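Enoyl-CoA hydratase/isomerase family protein (Bacillus anthracis, PDB 3KQF) probably catalyses the reversible hydration of the double bond of enoyl-CoA thioesters, as an enoyl-CoA hydratase of the crotonase superfamily. Local coordinates at residues F126-E131 against E195-I200; P104-I109 against E199-I204; H18-S23 against A52-V57. All coordinates share one frame; numbering follows the deposited sequence.

Interaction 1 (F126-E131 against E195-I200); sequences FRIAAE and EKAIEI
I128 presses its CD1 methyl against helix 193-206 at A197, and the shortest distance of the contact is found there: I128 CD1 lies 3.6 Å from A197 CA. The same methyl is 3.9 Å from A197 CB, so it rests on both the backbone and the side chain of the alanine. It also stands 3.8 Å from I200 CD1, where the two isoleucines reach toward each other tip to tip. The extended chi2 of I128 (171°) places CD1 at the far end of the branch, where it can meet both residues.

A second touch is made at a ring edge: I200 CG2 lies near the plane of the F126 ring, 3.7 Å from F126 CZ and slightly farther from CE1. A chi1 of 61° sets F126 CG between the backbone N and carbonyl carbon, and the ring carried on it presents its CZ-CE1 edge to I200. No hydrogen bond crosses between the segments.

The segments place a helix on one face of the central sheet of the crotonase fold, with axes 9.6 Å apart and N-to-C directions 156° apart. F126 and I128, two residues apart on the strand, both direct CB toward the helix. Between them R127 belongs to the other face, where it forms a salt bridge with E185. I106 of the neighbouring strand touches F126, I128 and I200, so the packing continues across the sheet. F126 also packs on G161 of the second subunit.

Toward solvent the fit is looser. K196 crosses I128 at about a right angle, and only its near part takes part, with K196 CG 4.2 Å from I128 CG2. The lysine chain bends at chi2, and its end leads away from the strand.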
loop_
_atom_site.group_PDB
_atom_site.type_symbol
_atom_site.label_atom_id
_atom_site.label_comp_id
_atom_site.label_asym_id
_atom_site.label_seq_id
_atom_site.Cartn_x
_atom_site.Cartn_y
_atom_site.Cartn_z
ATOM N N PHE A 126 -5.579 -4.442 13.694
ATOM C CA PHE A 126 -4.260 -3.799 13.835
ATOM C C PHE A 126 -3.475 -4.451 14.963
ATOM O O PHE A 126 -4.020 -5.265 15.734
ATOM C CB PHE A 126 -4.298 -2.257 13.892
ATOM C CG PHE A 126 -5.061 -1.706 15.040
ATOM C CD1 PHE A 126 -4.421 -1.411 16.242
ATOM C CD2 PHE A 126 -6.416 -1.464 14.917
ATOM C CE1 PHE A 126 -5.126 -0.898 17.303
ATOM C CE2 PHE A 126 -7.134 -0.932 15.976
ATOM C CZ PHE A 126 -6.490 -0.649 17.173
ATOM N N ARG A 127 -2.193 -4.093 15.032
ATOM C CA ARG A 127 -1.224 -4.745 15.876
ATOM C C ARG A 127 -0.383 -3.821 16.755
ATOM O O ARG A 127 0.081 -2.765 16.320
ATOM C CB ARG A 127 -0.274 -5.489 14.914
ATOM C CG ARG A 127 -0.915 -6.647 14.147
ATOM C CD ARG A 127 -0.387 -6.810 12.700
ATOM N NE ARG A 127 -0.882 -5.711 11.868
ATOM C CZ ARG A 127 -2.123 -5.638 11.355
ATOM N NH1 ARG A 127 -2.488 -4.576 10.652
ATOM N NH2 ARG A 127 -2.997 -6.609 11.555
ATOM N N ILE A 128 -0.221 -4.229 18.007
ATOM C CA ILE A 128 0.656 -3.541 18.970
ATOM C C ILE A 128 1.699 -4.599 19.327
ATOM O O ILE A 128 1.333 -5.715 19.714
ATOM C CB ILE A 128 -0.047 -3.143 20.252
ATOM C CG1 ILE A 128 -1.302 -2.308 19.988
ATOM C CG2 ILE A 128 0.944 -2.367 21.193
ATOM C CD1 ILE A 128 -2.128 -2.093 21.234
ATOM N N ALA A 129 2.976 -4.272 19.208
ATOM C CA ALA A 129 4.061 -5.205 19.535
ATOM C C ALA A 129 4.959 -4.762 20.682
ATOM O O ALA A 129 5.256 -3.593 20.825
ATOM C CB ALA A 129 4.937 -5.414 18.335
ATOM N N ALA A 130 5.440 -5.742 21.442
ATOM C CA ALA A 130 6.416 -5.504 22.477
ATOM C C ALA A 130 7.712 -5.156 21.757
ATOM O O ALA A 130 7.973 -5.696 20.671
ATOM C CB ALA A 130 6.626 -6.762 23.327
ATOM N N GLU A 131 8.516 -4.282 22.358
ATOM C CA GLU A 131 9.824 -3.898 21.806
ATOM C C GLU A 131 10.680 -5.119 21.543
ATOM O O GLU A 131 11.508 -5.115 20.629
ATOM C CB GLU A 131 10.608 -2.968 22.771
ATOM C CG GLU A 131 10.149 -1.522 22.798
ATOM C CD GLU A 131 11.007 -0.639 23.709
ATOM O OE1 GLU A 131 11.144 -0.957 24.907
ATOM O OE2 GLU A 131 11.530 0.389 23.228
ATOM N N GLU A 195 -1.387 -2.891 29.206
ATOM C CA GLU A 195 -2.136 -1.653 29.463
ATOM C C GLU A 195 -2.324 -0.833 28.184
ATOM O O GLU A 195 -3.364 -0.228 28.005
ATOM C CB GLU A 195 -1.581 -0.793 30.624
ATOM C CG GLU A 195 -0.350 0.046 30.362
ATOM C CD GLU A 195 -0.070 1.038 31.513
ATOM O OE1 GLU A 195 -0.930 1.177 32.420
ATOM O OE2 GLU A 195 0.996 1.691 31.499
ATOM N N LYS A 196 -1.342 -0.842 27.288
ATOM C CA LYS A 196 -1.477 -0.112 26.021
ATOM C C LYS A 196 -2.633 -0.701 25.170
ATOM O O LYS A 196 -3.420 0.042 24.563
ATOM C CB LYS A 196 -0.172 -0.173 25.232
ATOM C CG LYS A 196 -0.171 0.620 23.892
ATOM C CD LYS A 196 -0.260 2.125 24.129
ATOM C CE LYS A 196 -0.073 2.912 22.836
ATOM N NZ LYS A 196 -0.105 4.385 23.074
ATOM N N ALA A 197 -2.713 -2.032 25.092
ATOM C CA ALA A 197 -3.792 -2.676 24.330
ATOM C C ALA A 197 -5.148 -2.386 24.964
ATOM O O ALA A 197 -6.124 -2.127 24.269
ATOM C CB ALA A 197 -3.570 -4.189 24.230
ATOM N N ILE A 198 -5.211 -2.417 26.281
ATOM C CA ILE A 198 -6.469 -2.135 26.978
ATOM C C ILE A 198 -6.890 -0.684 26.785
ATOM O O ILE A 198 -8.062 -0.406 26.566
ATOM C CB ILE A 198 -6.388 -2.472 28.463
ATOM C CG1 ILE A 198 -6.347 -3.983 28.639
ATOM C CG2 ILE A 198 -7.597 -1.892 29.228
ATOM C CD1 ILE A 198 -6.093 -4.425 30.070
ATOM N N GLU A 199 -5.948 0.244 26.860
ATOM C CA GLU A 199 -6.328 1.653 26.702
ATOM C C GLU A 199 -6.814 1.982 25.281
ATOM O O GLU A 199 -7.779 2.737 25.131
ATOM C CB GLU A 199 -5.273 2.607 27.271
ATOM C CG GLU A 199 -5.324 2.567 28.814
ATOM C CD GLU A 199 -4.332 3.469 29.507
ATOM O OE1 GLU A 199 -3.676 4.289 28.830
ATOM O OE2 GLU A 199 -4.216 3.356 30.749
ATOM N N ILE A 200 -6.208 1.378 24.259
ATOM C CA ILE A 200 -6.685 1.574 22.872
ATOM C C ILE A 200 -8.041 0.891 22.701
ATOM O O ILE A 200 -8.954 1.465 22.110
ATOM C CB ILE A 200 -5.673 1.071 21.830
ATOM C CG1 ILE A 200 -4.410 1.923 21.896
ATOM C CG2 ILE A 200 -6.274 1.118 20.413
ATOM C CD1 ILE A 200 -3.315 1.457 20.969
#

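Interaction 2 (P104-I109 against E199-I204); sequences PVIAAI and EIAEKI
I106 and A201 mark where strand 105-109 and helix 193-206 come close, their CA atoms 7.7 Å apart on short segments that run nearly antiparallel at 172°, with axes 10.0 Å from each other. The side chain of I106 spans this separation, and its CD1 does all of its close touching. I106 CD1 lies 3.9 Å from the backbone A201 N and 4.1 Å from A201 CB, while I200 CG2 approaches it to 4.0 Å. I204 CD1 is more distant, 4.3 Å from I106 CD1. With chi2 extended (176°), CD1 projects far enough to meet residues from successive turns of the helix.

Helix 193-206 packs here on one face of the six-stranded sheet of the crotonase fold, and small A201 lets the isoleucine methyl approach the helix backbone. On either side of strand 105-109, V56 and F126 of the adjoining strands also pack on I204.

Just before the strand, P104 offers its ring carbon CG to I204 CG2 at 4.0 Å, the two side chains sliding past each other in opposite directions. V212 of helix 209-222 touches both, and Y168 of the second subunit packs on P104.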
loop_
_atom_site.group_PDB
_atom_site.type_symbol
_atom_site.label_atom_id
_atom_site.label_comp_id
_atom_site.label_asym_id
_atom_site.label_seq_id
_atom_site.Cartn_x
_atom_site.Cartn_y
_atom_site.Cartn_z
ATOM N N PRO A 104 -13.716 -4.896 16.248
ATOM C CA PRO A 104 -12.287 -4.743 15.947
ATOM C C PRO A 104 -11.479 -5.745 16.809
ATOM O O PRO A 104 -11.845 -6.017 17.966
ATOM C CB PRO A 104 -11.995 -3.313 16.397
ATOM C CG PRO A 104 -13.265 -2.598 16.216
ATOM C CD PRO A 104 -14.314 -3.607 16.648
ATOM N N VAL A 105 -10.386 -6.263 16.261
ATOM C CA VAL A 105 -9.537 -7.209 16.961
ATOM C C VAL A 105 -8.129 -6.653 16.948
ATOM O O VAL A 105 -7.595 -6.308 15.878
ATOM C CB VAL A 105 -9.572 -8.644 16.286
ATOM C CG1 VAL A 105 -8.646 -9.607 17.015
ATOM C CG2 VAL A 105 -11.015 -9.188 16.183
ATOM N N ILE A 106 -7.560 -6.490 18.136
ATOM C CA ILE A 106 -6.217 -5.942 18.313
ATOM C C ILE A 106 -5.285 -7.048 18.726
ATOM O O ILE A 106 -5.574 -7.780 19.665
ATOM C CB ILE A 106 -6.213 -4.852 19.430
ATOM C CG1 ILE A 106 -7.257 -3.759 19.119
ATOM C CG2 ILE A 106 -4.842 -4.258 19.583
ATOM C CD1 ILE A 106 -7.399 -2.671 20.234
ATOM N N ALA A 107 -4.188 -7.207 17.991
ATOM C CA ALA A 107 -3.169 -8.166 18.335
ATOM C C ALA A 107 -2.169 -7.496 19.280
ATOM O O ALA A 107 -1.667 -6.397 18.993
ATOM C CB ALA A 107 -2.437 -8.673 17.066
ATOM N N ALA A 108 -1.924 -8.114 20.433
ATOM C CA ALA A 108 -0.931 -7.623 21.389
ATOM C C ALA A 108 0.177 -8.671 21.350
ATOM O O ALA A 108 0.088 -9.731 22.005
ATOM C CB ALA A 108 -1.530 -7.469 22.806
ATOM N N ILE A 109 1.211 -8.372 20.562
ATOM C CA ILE A 109 2.304 -9.297 20.280
ATOM C C ILE A 109 3.378 -9.181 21.358
ATOM O O ILE A 109 4.215 -8.288 21.335
ATOM C CB ILE A 109 2.864 -9.054 18.852
ATOM C CG1 ILE A 109 1.700 -8.966 17.848
ATOM C CG2 ILE A 109 3.841 -10.181 18.450
ATOM C CD1 ILE A 109 2.098 -8.619 16.405
ATOM N N GLU A 199 -5.948 0.244 26.860
ATOM C CA GLU A 199 -6.328 1.653 26.702
ATOM C C GLU A 199 -6.814 1.982 25.281
ATOM O O GLU A 199 -7.779 2.737 25.131
ATOM C CB GLU A 199 -5.273 2.607 27.271
ATOM C CG GLU A 199 -5.324 2.567 28.814
ATOM C CD GLU A 199 -4.332 3.469 29.507
ATOM O OE1 GLU A 199 -3.676 4.289 28.830
ATOM O OE2 GLU A 199 -4.216 3.356 30.749
ATOM N N ILE A 200 -6.208 1.378 24.259
ATOM C CA ILE A 200 -6.685 1.574 22.872
ATOM C C ILE A 200 -8.041 0.891 22.701
ATOM O O ILE A 200 -8.954 1.465 22.110
ATOM C CB ILE A 200 -5.673 1.071 21.830
ATOM C CG1 ILE A 200 -4.410 1.923 21.896
ATOM C CG2 ILE A 200 -6.274 1.118 20.413
ATOM C CD1 ILE A 200 -3.315 1.457 20.969
ATOM N N ALA A 201 -8.191 -0.313 23.262
ATOM C CA ALA A 201 -9.464 -1.025 23.223
ATOM C C ALA A 201 -10.562 -0.202 23.910
ATOM O O ALA A 201 -11.681 -0.136 23.410
ATOM C CB ALA A 201 -9.336 -2.424 23.891
ATOM N N GLU A 202 -10.247 0.400 25.064
ATOM C CA GLU A 202 -11.221 1.224 25.801
ATOM C C GLU A 202 -11.659 2.438 24.989
ATOM O O GLU A 202 -12.829 2.824 25.019
ATOM C CB GLU A 202 -10.666 1.683 27.167
ATOM C CG GLU A 202 -10.569 0.595 28.209
ATOM C CD GLU A 202 -9.946 1.086 29.500
ATOM O OE1 GLU A 202 -9.197 2.097 29.479
ATOM O OE2 GLU A 202 -10.184 0.442 30.531
ATOM N N LYS A 203 -10.725 3.058 24.277
ATOM C CA LYS A 203 -11.085 4.191 23.430
ATOM C C LYS A 203 -12.071 3.755 22.358
ATOM O O LYS A 203 -13.118 4.373 22.179
ATOM C CB LYS A 203 -9.860 4.814 22.765
ATOM C CG LYS A 203 -10.195 5.954 21.790
ATOM C CD LYS A 203 -11.077 7.030 22.422
ATOM C CE LYS A 203 -11.217 8.226 21.510
ATOM N NZ LYS A 203 -11.991 9.363 22.067
ATOM N N ILE A 204 -11.749 2.673 21.662
ATOM C CA ILE A 204 -12.632 2.176 20.588
ATOM C C ILE A 204 -13.991 1.783 21.168
ATOM O O ILE A 204 -15.034 2.071 20.571
ATOM C CB ILE A 204 -11.973 1.012 19.815
ATOM C CG1 ILE A 204 -10.718 1.519 19.114
ATOM C CG2 ILE A 204 -12.948 0.428 18.792
ATOM C CD1 ILE A 204 -9.817 0.424 18.496
#

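Interaction 3 (H18-S23 against A52-V57)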
loop_
_atom_site.group_PDB
_atom_site.type_symbol
_atom_site.label_atom_id
_atom_site.label_comp_id
_atom_site.label_asym_id
_atom_site.label_seq_id
_atom_site.Cartn_x
_atom_site.Cartn_y
_atom_site.Cartn_z
ATOM N N HIS A 18 -16.952 -4.208 27.982
ATOM C CA HIS A 18 -17.036 -4.172 26.509
ATOM C C HIS A 18 -15.791 -4.733 25.803
ATOM O O HIS A 18 -15.727 -4.744 24.571
ATOM C CB HIS A 18 -17.310 -2.761 25.971
ATOM C CG HIS A 18 -18.524 -2.103 26.546
ATOM N ND1 HIS A 18 -18.458 -0.933 27.269
ATOM C CD2 HIS A 18 -19.829 -2.455 26.519
ATOM C CE1 HIS A 18 -19.671 -0.586 27.651
ATOM N NE2 HIS A 18 -20.522 -1.495 27.214
ATOM N N VAL A 19 -14.799 -5.182 26.569
ATOM C CA VAL A 19 -13.555 -5.712 25.977
ATOM C C VAL A 19 -13.266 -7.126 26.452
ATOM O O VAL A 19 -13.335 -7.402 27.654
ATOM C CB VAL A 19 -12.343 -4.821 26.341
ATOM C CG1 VAL A 19 -11.039 -5.385 25.757
ATOM C CG2 VAL A 19 -12.581 -3.393 25.842
ATOM N N VAL A 20 -12.963 -8.024 25.505
ATOM C CA VAL A 20 -12.606 -9.398 25.825
ATOM C C VAL A 20 -11.167 -9.618 25.378
ATOM O O VAL A 20 -10.789 -9.171 24.293
ATOM C CB VAL A 20 -13.554 -10.447 25.159
ATOM C CG1 VAL A 20 -13.513 -10.362 23.677
ATOM C CG2 VAL A 20 -13.210 -11.872 25.656
ATOM N N LYS A 21 -10.369 -10.266 26.218
ATOM C CA LYS A 21 -8.956 -10.549 25.914
ATOM C C LYS A 21 -8.791 -12.045 25.855
ATOM O O LYS A 21 -9.061 -12.742 26.845
ATOM C CB LYS A 21 -8.028 -9.965 26.995
ATOM C CG LYS A 21 -6.548 -10.203 26.732
ATOM C CD LYS A 21 -5.629 -9.684 27.833
ATOM C CE LYS A 21 -5.745 -10.501 29.102
ATOM N NZ LYS A 21 -4.655 -10.191 30.053
ATOM N N ILE A 22 -8.398 -12.544 24.688
ATOM C CA ILE A 22 -8.167 -13.957 24.476
ATOM C C ILE A 22 -6.656 -14.186 24.492
ATOM O O ILE A 22 -5.933 -13.521 23.761
ATOM C CB ILE A 22 -8.703 -14.415 23.111
ATOM C CG1 ILE A 22 -10.194 -14.075 22.973
ATOM C CG2 ILE A 22 -8.470 -15.905 22.943
ATOM C CD1 ILE A 22 -10.771 -14.382 21.610
ATOM N N SER A 23 -6.182 -15.091 25.344
ATOM C CA SER A 23 -4.751 -15.362 25.440
ATOM C C SER A 23 -4.411 -16.806 25.070
ATOM O O SER A 23 -4.938 -17.749 25.689
ATOM C CB SER A 23 -4.255 -15.103 26.866
ATOM O OG SER A 23 -4.560 -13.807 27.326
ATOM N N ALA A 52 -23.350 -8.939 21.585
ATOM C CA ALA A 52 -23.642 -7.528 21.361
ATOM C C ALA A 52 -22.991 -6.590 22.413
ATOM O O ALA A 52 -22.721 -5.417 22.128
ATOM C CB ALA A 52 -25.161 -7.316 21.333
ATOM N N ASN A 53 -22.748 -7.111 23.613
ATOM C CA ASN A 53 -22.139 -6.327 24.691
ATOM C C ASN A 53 -20.618 -6.197 24.520
ATOM O O ASN A 53 -19.989 -5.332 25.136
ATOM C CB ASN A 53 -22.452 -6.974 26.041
ATOM C CG ASN A 53 -22.008 -6.126 27.218
ATOM O OD1 ASN A 53 -21.892 -4.902 27.115
ATOM N ND2 ASN A 53 -21.781 -6.773 28.355
ATOM N N THR A 54 -20.032 -7.060 23.698
ATOM C CA THR A 54 -18.576 -7.042 23.462
ATOM C C THR A 54 -18.252 -6.131 22.290
ATOM O O THR A 54 -18.686 -6.373 21.162
ATOM C CB THR A 54 -18.030 -8.446 23.213
ATOM O OG1 THR A 54 -18.257 -9.238 24.385
ATOM C CG2 THR A 54 -16.528 -8.406 22.922
ATOM N N ARG A 55 -17.469 -5.086 22.559
ATOM C CA ARG A 55 -17.170 -4.093 21.526
ATOM C C ARG A 55 -15.807 -4.195 20.869
ATOM O O ARG A 55 -15.640 -3.705 19.764
ATOM C CB ARG A 55 -17.354 -2.682 22.091
ATOM C CG ARG A 55 -18.807 -2.355 22.467
ATOM C CD ARG A 55 -18.959 -0.984 23.112
ATOM N NE ARG A 55 -20.351 -0.744 23.511
ATOM C CZ ARG A 55 -20.830 0.413 23.950
ATOM N NH1 ARG A 55 -20.052 1.490 24.052
ATOM N NH2 ARG A 55 -22.111 0.496 24.275
ATOM N N VAL A 56 -14.845 -4.804 21.554
ATOM C CA VAL A 56 -13.487 -4.927 21.058
ATOM C C VAL A 56 -12.911 -6.186 21.651
ATOM O O VAL A 56 -13.219 -6.555 22.814
ATOM C CB VAL A 56 -12.575 -3.743 21.511
ATOM C CG1 VAL A 56 -11.188 -3.869 20.897
ATOM C CG2 VAL A 56 -13.173 -2.391 21.153
ATOM N N VAL A 57 -12.037 -6.807 20.875
ATOM C CA VAL A 57 -11.344 -8.015 21.267
ATOM C C VAL A 57 -9.828 -7.800 21.210
ATOM O O VAL A 57 -9.291 -7.164 20.270
ATOM C CB VAL A 57 -11.686 -9.178 20.276
ATOM C CG1 VAL A 57 -10.910 -10.459 20.637
ATOM C CG2 VAL A 57 -13.201 -9.427 20.249
HETATM O O HOH W 1 -22.639 -2.500 28.113
#
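H18 and R55 stack flat on each other: the guanidinium lies over one face of the imidazole, centres 3.9 Å apart and planes 17° from parallel. R55 NE sits above the ring but displaced toward its rim, and R55 CD makes a CH-pi contact with the same face. At the ring edge, close to its plane, N53 O comes to 3.2 Å from H18 CD2. A water lies between H18 NE2 and N53 OD1, donating to OD1, but its bridge is doubtful. The arginine chain is extended from CG to NE and runs beside the histidine, pointing the same way. Hydrogen bonds from R55 NH1 to A205 O and from R55 NH2 to Y262 O hold the guanidinium in its orientation. The neighbouring positive charge would, if anything, disfavour protonation of H18.

Behind the stack, H18 O accepts two successive amides, R55 N at 2.7 Å and V56 N at 3.1 Å. The second comes nearly in line with the carbonyl, whereas R55 N is tilted out of its plane. Parallel pairing then begins: V20 N donates to V56 O at 3.1 Å, and V19 pairs with V56 and V20 with V57. V20 CG1 meets V57 CG2 at 3.6 Å and T54 CG2 at 3.7 Å. I22 CD1 adds a contact with V57 CG1 at 4.0 Å.

The strands belong to a beta-alpha-beta crossover, 19-24 to 56-61 through helix 35-49. V20, I22 and V57 pack on I48 of that helix, while V19 and V56 face A201 of helix 193-206 across the sheet.

How the interactions relate
Interactions 1 and 2 hold the same helix, 193-206, to neighbouring strands of one sheet and share E199 and I200, of which I200 touches in both; both are buried, apolar and without hydrogen bonds between their segments, and both touch the second subunit. F126 CZ packs on I204 CD1 at 3.7 Å, which merges them into one hydrophobic layer. Interaction 3 instead joins two strands of that sheet by backbone hydrogen bonds, beside a polar stack and apolar contacts; its valines are core, but its stacked H18 and R55 lie nearer the surface. It meets interaction 2 through strand pairing, while interactions 1 and 3 do not touch. Helix 193-206 thus packs on strands from all three.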